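Local atomic coordinates of Crh-like protein 5 (Neosartorya fumigata, PDB entry 6IBU), a protein that cuts chitin and transfers it to 1,6-beta-glucan or to other chitin chains, cross-linking polysaccharides in the fungal cell wall through its GH16 catalytic domain. Residues T152-D156 with G157-R161; D167-G170 with G171-P175; K195-I198 with E199-G202; N225-E228 with S229-Y232. All coordinates share one frame; numbering follows the deposited sequence.

Contact 1 (T152-D156 with G157-R161)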
loop_
_atom_site.group_PDB
_atom_site.type_symbol
_atom_site.label_atom_id
_atom_site.label_comp_id
_atom_site.label_asym_id
_atom_site.label_seq_id
_atom_site.Cartn_x
_atom_site.Cartn_y
_atom_site.Cartn_z
ATOM N N THR A 152 -2.435 10.394 8.016
ATOM C CA THR A 152 -1.105 10.979 8.256
ATOM C C THR A 152 -0.069 10.007 7.729
ATOM O O THR A 152 -0.149 8.838 8.078
ATOM C CB THR A 152 -0.904 11.320 9.731
ATOM O OG1 THR A 152 -1.990 12.161 10.113
ATOM C CG2 THR A 152 0.422 12.003 9.968
ATOM N N TRP A 153 0.836 10.483 6.893
ATOM C CA TRP A 153 2.015 9.709 6.435
ATOM C C TRP A 153 3.190 10.120 7.310
ATOM O O TRP A 153 3.387 11.311 7.478
ATOM C CB TRP A 153 2.352 10.007 4.969
ATOM C CG TRP A 153 1.431 9.464 3.922
ATOM C CD1 TRP A 153 1.662 8.399 3.104
ATOM C CD2 TRP A 153 0.174 10.023 3.503
ATOM N NE1 TRP A 153 0.624 8.253 2.218
ATOM C CE2 TRP A 153 -0.301 9.228 2.442
ATOM C CE3 TRP A 153 -0.612 11.087 3.945
ATOM C CZ2 TRP A 153 -1.514 9.480 1.808
ATOM C CZ3 TRP A 153 -1.800 11.352 3.301
ATOM C CH2 TRP A 153 -2.245 10.551 2.248
ATOM N N SER A 154 3.955 9.167 7.801
ATOM C CA SER A 154 5.190 9.415 8.583
ATOM C C SER A 154 6.333 8.551 8.064
ATOM O O SER A 154 6.083 7.403 7.660
ATOM C CB SER A 154 4.962 9.135 10.023
ATOM O OG SER A 154 4.267 10.227 10.583
ATOM N N ILE A 155 7.546 9.094 8.118
ATOM C CA ILE A 155 8.791 8.339 7.789
ATOM C C ILE A 155 9.719 8.465 8.987
ATOM O O ILE A 155 10.055 9.613 9.346
ATOM C CB ILE A 155 9.441 8.870 6.500
ATOM C CG1 ILE A 155 8.447 8.835 5.336
ATOM C CG2 ILE A 155 10.719 8.094 6.237
ATOM C CD1 ILE A 155 9.017 9.283 4.013
ATOM N N ASP A 156 10.085 7.335 9.593
ATOM C CA ASP A 156 11.022 7.308 10.744
ATOM C C ASP A 156 10.495 8.230 11.839
ATOM O O ASP A 156 11.290 8.932 12.455
ATOM C CB ASP A 156 12.426 7.686 10.274
ATOM C CG ASP A 156 12.940 6.781 9.163
ATOM O OD1 ASP A 156 12.428 5.635 9.043
ATOM O OD2 ASP A 156 13.848 7.242 8.417
ATOM N N GLY A 157 9.184 8.223 12.044
ATOM C CA GLY A 157 8.495 8.965 13.113
ATOM C C GLY A 157 8.442 10.463 12.877
ATOM O O GLY A 157 8.292 11.188 13.882
ATOM N N ALA A 158 8.605 10.939 11.639
ATOM C CA ALA A 158 8.438 12.376 11.324
ATOM C C ALA A 158 7.226 12.517 10.403
ATOM O O ALA A 158 7.198 11.836 9.365
ATOM C CB ALA A 158 9.692 12.933 10.690
ATOM N N VAL A 159 6.244 13.344 10.748
ATOM C CA VAL A 159 5.061 13.523 9.859
ATOM C C VAL A 159 5.543 14.138 8.541
ATOM O O VAL A 159 6.296 15.147 8.593
ATOM C CB VAL A 159 3.973 14.380 10.520
ATOM C CG1 VAL A 159 2.910 14.773 9.518
ATOM C CG2 VAL A 159 3.345 13.659 11.695
ATOM N N VAL A 160 5.171 13.559 7.397
ATOM C CA VAL A 160 5.589 14.116 6.070
ATOM C C VAL A 160 4.374 14.587 5.280
ATOM O O VAL A 160 4.572 15.392 4.350
ATOM C CB VAL A 160 6.439 13.131 5.256
ATOM C CG1 VAL A 160 7.743 12.856 5.979
ATOM C CG2 VAL A 160 5.700 11.839 4.952
ATOM N N ARG A 161 3.170 14.112 5.616
ATOM C CA ARG A 161 1.935 14.589 4.961
ATOM C C ARG A 161 0.723 14.309 5.828
ATOM O O ARG A 161 0.630 13.207 6.353
ATOM C CB ARG A 161 1.727 13.880 3.630
ATOM C CG ARG A 161 0.505 14.366 2.874
ATOM C CD ARG A 161 0.454 13.728 1.514
ATOM N NE ARG A 161 -0.737 14.156 0.818
ATOM C CZ ARG A 161 -1.137 13.680 -0.347
ATOM N NH1 ARG A 161 -0.406 12.757 -0.967
ATOM N NH2 ARG A 161 -2.256 14.135 -0.879
#

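Contact 2 (D167-G170 with G171-P175)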
loop_
_atom_site.group_PDB
_atom_site.type_symbol
_atom_site.label_atom_id
_atom_site.label_comp_id
_atom_site.label_asym_id
_atom_site.label_seq_id
_atom_site.Cartn_x
_atom_site.Cartn_y
_atom_site.Cartn_z
ATOM N N ASP A 167 -10.147 18.102 3.350
ATOM C CA ASP A 167 -9.183 18.294 2.234
ATOM C C ASP A 167 -9.563 17.352 1.085
ATOM O O ASP A 167 -9.292 17.692 -0.097
ATOM C CB ASP A 167 -7.722 18.001 2.624
ATOM C CG ASP A 167 -7.043 18.953 3.609
ATOM O OD1 ASP A 167 -7.570 20.104 3.775
ATOM O OD2 ASP A 167 -5.975 18.529 4.217
ATOM N N ALA A 168 -10.130 16.188 1.393
ATOM C CA ALA A 168 -10.427 15.144 0.384
ATOM C C ALA A 168 -11.836 15.355 -0.196
ATOM O O ALA A 168 -12.718 14.516 0.073
ATOM C CB ALA A 168 -10.256 13.793 1.015
ATOM N N LYS A 169 -12.014 16.432 -0.978
ATOM C CA LYS A 169 -13.301 16.886 -1.579
ATOM C C LYS A 169 -14.439 16.753 -0.560
ATOM O O LYS A 169 -15.377 15.959 -0.790
ATOM C CB LYS A 169 -13.577 16.087 -2.849
ATOM C CG LYS A 169 -12.592 16.356 -3.979
ATOM C CD LYS A 169 -13.045 15.786 -5.318
ATOM C CE LYS A 169 -12.843 16.740 -6.482
ATOM N NZ LYS A 169 -12.752 16.027 -7.780
ATOM N N GLY A 170 -14.315 17.464 0.559
ATOM C CA GLY A 170 -15.358 17.586 1.596
ATOM C C GLY A 170 -15.698 16.247 2.225
ATOM O O GLY A 170 -16.819 16.095 2.776
ATOM N N GLY A 171 -14.772 15.292 2.176
ATOM C CA GLY A 171 -14.968 13.963 2.788
ATOM C C GLY A 171 -15.481 12.953 1.794
ATOM O O GLY A 171 -15.359 11.756 2.081
ATOM N N THR A 172 -16.015 13.422 0.658
ATOM C CA THR A 172 -16.547 12.548 -0.428
ATOM C C THR A 172 -15.448 11.622 -0.957
ATOM O O THR A 172 -15.816 10.599 -1.522
ATOM C CB THR A 172 -17.165 13.334 -1.599
ATOM O OG1 THR A 172 -16.207 14.137 -2.281
ATOM C CG2 THR A 172 -18.304 14.235 -1.186
ATOM N N ARG A 173 -14.161 11.977 -0.836
ATOM C CA ARG A 173 -13.066 11.136 -1.389
ATOM C C ARG A 173 -12.051 10.782 -0.284
ATOM O O ARG A 173 -10.930 10.389 -0.613
ATOM C CB ARG A 173 -12.444 11.836 -2.607
ATOM C CG ARG A 173 -13.383 11.952 -3.798
ATOM C CD ARG A 173 -13.631 10.611 -4.417
ATOM N NE ARG A 173 -14.527 10.633 -5.567
ATOM C CZ ARG A 173 -15.850 10.499 -5.517
ATOM N NH1 ARG A 173 -16.464 10.371 -4.355
ATOM N NH2 ARG A 173 -16.565 10.488 -6.631
ATOM N N PHE A 174 -12.433 10.856 0.987
ATOM C CA PHE A 174 -11.577 10.447 2.126
ATOM C C PHE A 174 -11.583 8.928 2.237
ATOM O O PHE A 174 -12.653 8.332 2.265
ATOM C CB PHE A 174 -12.065 11.090 3.423
ATOM C CG PHE A 174 -11.088 10.968 4.551
ATOM C CD1 PHE A 174 -9.961 11.757 4.597
ATOM C CD2 PHE A 174 -11.281 10.022 5.544
ATOM C CE1 PHE A 174 -9.052 11.620 5.634
ATOM C CE2 PHE A 174 -10.390 9.908 6.596
ATOM C CZ PHE A 174 -9.274 10.702 6.638
ATOM N N PRO A 175 -10.417 8.244 2.276
ATOM C CA PRO A 175 -10.388 6.792 2.465
ATOM C C PRO A 175 -11.043 6.430 3.802
ATOM O O PRO A 175 -10.611 6.936 4.782
ATOM C CB PRO A 175 -8.901 6.449 2.468
ATOM C CG PRO A 175 -8.275 7.578 1.685
ATOM C CD PRO A 175 -9.083 8.804 2.065
#

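Contact 3 (K195-I198 with E199-G202)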
loop_
_atom_site.group_PDB
_atom_site.type_symbol
_atom_site.label_atom_id
_atom_site.label_comp_id
_atom_site.label_asym_id
_atom_site.label_seq_id
_atom_site.Cartn_x
_atom_site.Cartn_y
_atom_site.Cartn_z
ATOM N N LYS A 195 2.984 5.431 -21.847
ATOM C CA LYS A 195 4.067 6.447 -21.789
ATOM C C LYS A 195 4.005 7.186 -20.446
ATOM O O LYS A 195 5.063 7.393 -19.848
ATOM C CB LYS A 195 3.946 7.460 -22.934
ATOM C CG LYS A 195 4.061 6.890 -24.346
ATOM C CD LYS A 195 3.915 7.939 -25.448
ATOM C CE LYS A 195 2.613 8.719 -25.376
ATOM N NZ LYS A 195 2.499 9.703 -26.477
ATOM N N GLY A 196 2.803 7.562 -19.999
ATOM C CA GLY A 196 2.578 8.320 -18.760
ATOM C C GLY A 196 3.084 7.571 -17.540
ATOM O O GLY A 196 3.661 8.229 -16.664
ATOM N N THR A 197 2.890 6.251 -17.482
ATOM C CA THR A 197 3.352 5.399 -16.356
ATOM C C THR A 197 4.874 5.341 -16.384
ATOM O O THR A 197 5.499 5.494 -15.326
ATOM C CB THR A 197 2.753 3.994 -16.398
ATOM O OG1 THR A 197 1.333 4.114 -16.362
ATOM C CG2 THR A 197 3.221 3.121 -15.250
ATOM N N ILE A 198 5.454 5.141 -17.559
ATOM C CA ILE A 198 6.924 5.009 -17.713
ATOM C C ILE A 198 7.588 6.312 -17.260
ATOM O O ILE A 198 8.543 6.209 -16.483
ATOM C CB ILE A 198 7.279 4.595 -19.150
ATOM C CG1 ILE A 198 6.737 3.194 -19.448
ATOM C CG2 ILE A 198 8.771 4.669 -19.362
ATOM C CD1 ILE A 198 6.491 2.900 -20.908
ATOM N N GLU A 199 7.078 7.470 -17.693
ATOM C CA GLU A 199 7.598 8.822 -17.309
ATOM C C GLU A 199 7.498 8.966 -15.786
ATOM O O GLU A 199 8.442 9.471 -15.149
ATOM C CB GLU A 199 6.886 9.955 -18.068
ATOM C CG GLU A 199 6.478 11.202 -17.243
ATOM C CD GLU A 199 7.524 12.046 -16.505
ATOM O OE1 GLU A 199 8.618 12.282 -17.081
ATOM O OE2 GLU A 199 7.231 12.504 -15.348
ATOM N N TRP A 200 6.373 8.570 -15.222
ATOM C CA TRP A 200 6.140 8.691 -13.768
ATOM C C TRP A 200 7.150 7.810 -13.012
ATOM O O TRP A 200 7.721 8.287 -12.034
ATOM C CB TRP A 200 4.693 8.333 -13.458
ATOM C CG TRP A 200 4.529 8.061 -12.009
ATOM C CD1 TRP A 200 4.427 8.989 -11.025
ATOM C CD2 TRP A 200 4.531 6.777 -11.374
ATOM N NE1 TRP A 200 4.315 8.366 -9.815
ATOM C CE2 TRP A 200 4.374 7.012 -9.995
ATOM C CE3 TRP A 200 4.635 5.460 -11.827
ATOM C CZ2 TRP A 200 4.317 5.976 -9.067
ATOM C CZ3 TRP A 200 4.559 4.438 -10.907
ATOM C CH2 TRP A 200 4.411 4.695 -9.548
ATOM N N ALA A 201 7.391 6.594 -13.516
ATOM C CA ALA A 201 8.293 5.583 -12.918
ATOM C C ALA A 201 9.750 6.050 -13.029
ATOM O O ALA A 201 10.589 5.533 -12.303
ATOM C CB ALA A 201 8.060 4.230 -13.549
ATOM N N GLY A 202 10.034 7.020 -13.892
ATOM C CA GLY A 202 11.394 7.565 -14.055
ATOM C C GLY A 202 12.146 6.948 -15.225
ATOM O O GLY A 202 13.352 7.195 -15.344
#

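Contact 4 (N225-E228 with S229-Y232)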
loop_
_atom_site.group_PDB
_atom_site.type_symbol
_atom_site.label_atom_id
_atom_site.label_comp_id
_atom_site.label_asym_id
_atom_site.label_seq_id
_atom_site.Cartn_x
_atom_site.Cartn_y
_atom_site.Cartn_z
ATOM N N ASN A 225 -10.827 -0.749 15.000
ATOM C CA ASN A 225 -12.167 -1.386 15.107
ATOM C C ASN A 225 -12.047 -2.891 14.887
ATOM O O ASN A 225 -12.569 -3.437 13.924
ATOM C CB ASN A 225 -13.145 -0.721 14.133
ATOM C CG ASN A 225 -13.412 0.717 14.534
ATOM O OD1 ASN A 225 -14.222 0.971 15.423
ATOM N ND2 ASN A 225 -12.661 1.653 13.970
ATOM N N PRO A 226 -11.405 -3.640 15.800
ATOM C CA PRO A 226 -11.262 -5.076 15.614
ATOM C C PRO A 226 -12.625 -5.740 15.368
ATOM O O PRO A 226 -13.569 -5.405 16.044
ATOM C CB PRO A 226 -10.698 -5.553 16.955
ATOM C CG PRO A 226 -10.049 -4.333 17.564
ATOM C CD PRO A 226 -10.895 -3.171 17.100
ATOM N N ALA A 227 -12.695 -6.650 14.398
ATOM C CA ALA A 227 -13.913 -7.401 14.058
ATOM C C ALA A 227 -13.546 -8.649 13.265
ATOM O O ALA A 227 -12.482 -8.662 12.593
ATOM C CB ALA A 227 -14.841 -6.523 13.283
ATOM N N GLU A 228 -14.408 -9.657 13.347
ATOM C CA GLU A 228 -14.259 -10.915 12.581
ATOM C C GLU A 228 -14.538 -10.602 11.109
ATOM O O GLU A 228 -13.981 -11.298 10.251
ATOM C CB GLU A 228 -15.150 -12.013 13.166
ATOM C CG GLU A 228 -14.556 -12.661 14.416
ATOM C CD GLU A 228 -15.473 -13.622 15.170
ATOM O OE1 GLU A 228 -16.221 -14.372 14.500
ATOM O OE2 GLU A 228 -15.444 -13.627 16.435
ATOM N N SER A 229 -15.354 -9.585 10.824
ATOM C CA SER A 229 -15.704 -9.204 9.435
ATOM C C SER A 229 -16.376 -7.826 9.358
ATOM O O SER A 229 -16.832 -7.301 10.370
ATOM C CB SER A 229 -16.580 -10.245 8.821
ATOM O OG SER A 229 -17.920 -10.065 9.248
ATOM N N TYR A 230 -16.396 -7.261 8.158
ATOM C CA TYR A 230 -17.001 -5.950 7.848
ATOM C C TYR A 230 -17.967 -6.133 6.693
ATOM O O TYR A 230 -17.624 -6.813 5.736
ATOM C CB TYR A 230 -15.950 -4.915 7.468
ATOM C CG TYR A 230 -14.883 -4.697 8.509
ATOM C CD1 TYR A 230 -15.149 -4.025 9.685
ATOM C CD2 TYR A 230 -13.602 -5.192 8.303
ATOM C CE1 TYR A 230 -14.159 -3.828 10.620
ATOM C CE2 TYR A 230 -12.596 -5.000 9.226
ATOM C CZ TYR A 230 -12.880 -4.305 10.381
ATOM O OH TYR A 230 -11.887 -4.128 11.289
ATOM N N THR A 231 -19.126 -5.502 6.797
ATOM C CA THR A 231 -20.180 -5.529 5.763
ATOM C C THR A 231 -20.451 -4.093 5.341
ATOM O O THR A 231 -20.632 -3.272 6.224
ATOM C CB THR A 231 -21.454 -6.193 6.311
ATOM O OG1 THR A 231 -21.123 -7.546 6.633
ATOM C CG2 THR A 231 -22.619 -6.128 5.342
ATOM N N TYR A 232 -20.497 -3.818 4.045
ATOM C CA TYR A 232 -20.986 -2.527 3.508
ATOM C C TYR A 232 -22.515 -2.604 3.471
ATOM O O TYR A 232 -23.043 -3.343 2.641
ATOM C CB TYR A 232 -20.423 -2.284 2.111
ATOM C CG TYR A 232 -18.949 -1.994 1.996
ATOM C CD1 TYR A 232 -17.986 -2.958 2.252
ATOM C CD2 TYR A 232 -18.517 -0.769 1.526
ATOM C CE1 TYR A 232 -16.637 -2.699 2.079
ATOM C CE2 TYR A 232 -17.171 -0.491 1.336
ATOM C CZ TYR A 232 -16.227 -1.464 1.617
ATOM O OH TYR A 232 -14.899 -1.220 1.422
#

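Contact 1 (T152-D156 with G157-R161)
Trp-153 and Arg-161 bury the most surface in this hairpin, lying side by side and pointing the same way on one face of the sheet. The arginine leaves its backbone with CG anti to N (chi1 -178°) and runs extended to NE, which carries its methylene groups along the indole. CG lies 3.6 Å from Trp-153 CE3, and CD sits over the six-membered ring, 4.0 Å from its centroid, as a CH-pi contact. Farther out, the guanidinium stacks flat with its plane 13° from that of the indole, giving an off-centre cation-pi contact; NH1 also bonds Thr-113 OG1 and Arg-126 O, which should fix its rotation. In the backbone, Trp-153 N donates to Arg-161 O at 2.8 Å. Trp-153 O receives Val-160 N at 2.9 Å and, weakly, Arg-161 N, while Val-160 CG2 packs 3.8 Å from Trp-153 CB. Indole NE1 bonds Asp-100 O, on a strand of the facing sheet. Two residues opposite one make a classic beta bulge, and a type I' turn from Ile-155 to Ala-158 closes the hairpin, whose Trp-153 face packs inside the beta-sandwich characteristic of GH16 enzymes.

Contact 2 (D167-G170 with G171-P175)
Ala-168 O is gripped by two backbone donors, Gly-171 N at 3.0 Å and Arg-173 N at 3.1 Å, which reach it from opposite faces of its carbonyl plane. The first bond is strongly bent, with an angle of 136° at the hydrogen. One residue along, Lys-169 O takes Thr-172 N, a donor that stands above the carbonyl plane. The threonine hydroxyl turns to the same oxygen: chi1 of 64° puts OG1 between the backbone N and the carbonyl carbon. Its modelled 2.5 Å to Lys-169 O is very short, so the exact length is doubtful.

Among the charged side chains, Arg-173 bends at chi2 and curls back until NH1 donates to Thr-172 O, 2.9 Å away and nearly in the guanidinium plane. Its NE forms a salt bridge with Asp-120. Lys-169 crosses it at a slant, CD 4.1 Å from Arg-173 CG, while their charged ends keep apart.

The apolar contact across the segments centres on Ala-168 CB, which rests 4.0 Å from Phe-174 CB and close to the ring edge; the phenyl ring meets Tyr-165 beyond.

Tight successive turns therefore shape the connection between strands 158-164 and 179-187: an inverse gamma turn centred on Ala-168, then a type I beta turn from Gly-171 to Phe-174.

Contact 3 (K195-I198 with E199-G202)
Residues 195-201 form a short helix, which Gly-202 ends, and successive i to i+4 bonds join the two segments. Glu-199 N to Lys-195 O measures 3.0 Å and is nearly straight (167°); Trp-200 N reaches Gly-196 O at 3.1 Å, and Ala-201 N reaches Thr-197 O at 2.8 Å. At the C-terminal end Gly-202 adopts a positive phi of 97° and turns its N back to Glu-199 O, with a weak bond to Ile-198 O, completing a Schellman motif.

Side chains touch this backbone more than one another. Trp-200 has CG anti to its N (chi1 164°), which folds the indole back beside the preceding turn. Thr-197 O lies in the ring plane at its edge, 3.6 Å from CE3, and Trp-200 CB packs 3.4 Å from Gly-196 O. Ala-201 CB also approaches Thr-197 O, at 3.4 Å. Thr-197 CG2 adds a looser touch on CE3.

Both Thr-197 and the nearby Trp-186 bind chitin, and Trp-200 touches Glu-102, a chitin-binding residue and the probable proton donor. The chemistry implies that main-chain bonds give this short helix its shape, with the indole laid along it, consistent with a chitin-binding threonine presented beside the active site.

Contact 4 (N225-E228 with S229-Y232)
Asn-225 and Tyr-230 meet where the chain enters strand 229-232, the central strand of a small three-stranded antiparallel sheet flanked by strands 14-15 and 242-243. Starting from Asn-225, the contact is made by the main chain: its carbonyl O accepts a hydrogen bond from Tyr-230 OH at 2.8 Å. Its amide side chain leads elsewhere, with ND2 bonded to Phe-69 O, while Asn-223 serves both partners, its OD1 taking Asn-225 N and its ND2 bonding Tyr-230 OH. Asn-225 is thus held through its N, its O and its amide.

Pro-226 follows, its ring directed away from the strand. Ala-227 comes next and turns its methyl group toward the strand. CB lies 3.8 Å from Tyr-230 CE1 and 3.6 Å from Ser-229 O, filling the angle between the ring and the chain that carries it. Glu-228 is exposed and its side chain sets off away from the strand; its backbone already bonds Gly-16 and so begins the pairing with the neighbouring strand, which Tyr-230 continues with Asn-14.

The tyrosine reaches back over these residues because CG stands anti to its own carbonyl carbon (chi1 -57°), and its side chain also touches Ile-242. Asn-225 O lies near the plane of the ring at its edge, whereas OH stands 42° out of the Asn-225 carbonyl plane.

How the contacts relate
All four contacts are local and follow one another in series along the chain, neither nesting nor crossing. Contact 1 closes the hairpin between strands 150-155 and 158-164 at the end of one sheet of the sandwich. Contact 2 shapes the loop that carries the chain from that sheet to strand 179-187 of the facing sheet, its nearest atoms about 7 Å from contact 1. Contact 3 is the helix on the return path to strand 212-223 in the first sheet. Contact 4 leads from there into the small three-stranded sheet. Contacts 3 and 4 lie on opposite sides of the chain's centre, with centres 37 Å apart.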